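Local coordinates for PPC domain-containing protein (Archaeoglobus fulgidus, PDB 2H6L) that is of unknown function but binds zinc and belongs to the PPC (plants and prokaryotes conserved) domain family, at residues A128-E131 / Q132-L135. Numbering follows the deposited sequence.
Sequences AFDE and QTGL
Asp130 reaches across the turn to Thr133, and one carboxylate oxygen does most of the work. The amide N of Thr133 donates to OD2 of Asp130 at 3.0 Å, coming in on the anti side but 31° out of the carboxylate plane. OG1 of Thr133 donates a hydrogen bond to the anti lone pair of the same oxygen, Asp130 OD2, also at 3.0 Å. A third donor is a water, 2.8 Å from Asp130 OD2, which in turn accepts from NE2 of Gln132. CG of Asp130 is anti to the backbone N (chi1 175°), beside the carbonyl carbon, which sets OD2 within bonding distance of Thr133. The other oxygen, OD1, is taken by a salt bridge to Arg15 of the second subunit. A leucine in place of Asp130 would probably leave Thr133 N and OG1 without their shared acceptor and Arg15 of the second subunit without its charge partner. Thr133 OG1 also accepts, from Leu135 N at 3.2 Å, which makes an ST turn.

Two main-chain bonds close the loop. Asp130 N donates to Leu135 O at 2.8 Å, while Asp130 O accepts from Gly134 N, also at 2.8 Å. Gly134, the last loop residue, takes a left-handed backbone conformation (phi 81°). The ring of Phe129 lies against it, with CE1 3.6 Å from Gly134 O. Elsewhere, Glu131 O is met by Lys59 and Thr133 O by Tyr54.

Leu135 sits with its side chain about 6 Å from a bound zinc ion, so the loop lies near the metal site of His89, His91 and His104. As a whole this is a four-residue 4:6 beta-hairpin loop, joining strands 127-129 and 136-138 at a subunit interface.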
loop_
_atom_site.group_PDB
_atom_site.type_symbol
_atom_site.label_atom_id
_atom_site.label_comp_id
_atom_site.label_asym_id
_atom_site.label_seq_id
_atom_site.Cartn_x
_atom_site.Cartn_y
_atom_site.Cartn_z
ATOM N N ALA A 128 -8.277 -12.159 -19.315
ATOM C CA ALA A 128 -9.228 -12.500 -20.370
ATOM C C ALA A 128 -10.573 -11.884 -20.001
ATOM O O ALA A 128 -10.884 -11.714 -18.818
ATOM C CB ALA A 128 -9.357 -14.019 -20.504
ATOM N N PHE A 129 -11.367 -11.542 -21.010
ATOM C CA PHE A 129 -12.665 -10.941 -20.756
ATOM C C PHE A 129 -13.518 -11.817 -19.840
ATOM O O PHE A 129 -13.618 -13.032 -20.028
ATOM C CB PHE A 129 -13.423 -10.716 -22.061
ATOM C CG PHE A 129 -14.723 -9.978 -21.882
ATOM C CD1 PHE A 129 -14.736 -8.604 -21.673
ATOM C CD2 PHE A 129 -15.933 -10.658 -21.907
ATOM C CE1 PHE A 129 -15.937 -7.917 -21.498
ATOM C CE2 PHE A 129 -17.139 -9.978 -21.732
ATOM C CZ PHE A 129 -17.139 -8.608 -21.527
ATOM N N ASP A 130 -14.128 -11.187 -18.846
ATOM C CA ASP A 130 -14.996 -11.886 -17.917
ATOM C C ASP A 130 -16.400 -11.316 -18.097
ATOM O O ASP A 130 -16.618 -10.119 -17.937
ATOM C CB ASP A 130 -14.525 -11.667 -16.485
ATOM C CG ASP A 130 -15.469 -12.266 -15.477
ATOM O OD1 ASP A 130 -15.541 -13.511 -15.390
ATOM O OD2 ASP A 130 -16.152 -11.486 -14.782
ATOM N N GLU A 131 -17.345 -12.185 -18.439
ATOM C CA GLU A 131 -18.734 -11.785 -18.671
ATOM C C GLU A 131 -19.407 -11.162 -17.445
ATOM O O GLU A 131 -20.107 -10.148 -17.548
ATOM C CB GLU A 131 -19.536 -13.006 -19.141
ATOM C CG GLU A 131 -21.005 -12.747 -19.469
ATOM C CD GLU A 131 -21.207 -12.011 -20.785
ATOM O OE1 GLU A 131 -20.628 -12.442 -21.808
ATOM O OE2 GLU A 131 -21.954 -11.009 -20.800
ATOM N N GLN A 132 -19.187 -11.770 -16.287
ATOM C CA GLN A 132 -19.788 -11.305 -15.039
ATOM C C GLN A 132 -19.523 -9.839 -14.723
ATOM O O GLN A 132 -20.447 -9.098 -14.389
ATOM C CB GLN A 132 -19.291 -12.170 -13.879
ATOM C CG GLN A 132 -20.179 -12.137 -12.646
ATOM C CD GLN A 132 -19.806 -13.207 -11.638
ATOM O OE1 GLN A 132 -20.662 -13.704 -10.905
ATOM N NE2 GLN A 132 -18.521 -13.565 -11.588
ATOM N N THR A 133 -18.269 -9.417 -14.831
ATOM C CA THR A 133 -17.911 -8.035 -14.515
ATOM C C THR A 133 -17.718 -7.110 -15.717
ATOM O O THR A 133 -17.825 -5.889 -15.580
ATOM C CB THR A 133 -16.621 -7.985 -13.673
ATOM O OG1 THR A 133 -15.544 -8.564 -14.420
ATOM C CG2 THR A 133 -16.806 -8.759 -12.355
ATOM N N GLY A 134 -17.437 -7.690 -16.884
ATOM C CA GLY A 134 -17.213 -6.898 -18.087
ATOM C C GLY A 134 -15.783 -6.395 -18.065
ATOM O O GLY A 134 -15.376 -5.546 -18.854
ATOM N N LEU A 135 -15.021 -6.952 -17.133
ATOM C CA LEU A 135 -13.627 -6.604 -16.912
ATOM C C LEU A 135 -12.740 -7.692 -17.513
ATOM O O LEU A 135 -13.228 -8.745 -17.922
ATOM C CB LEU A 135 -13.393 -6.529 -15.402
ATOM C CG LEU A 135 -12.703 -5.351 -14.721
ATOM C CD1 LEU A 135 -13.171 -4.025 -15.301
ATOM C CD2 LEU A 135 -13.023 -5.428 -13.229
HETATM O O HOH W 1 -15.767 -12.603 -12.210
#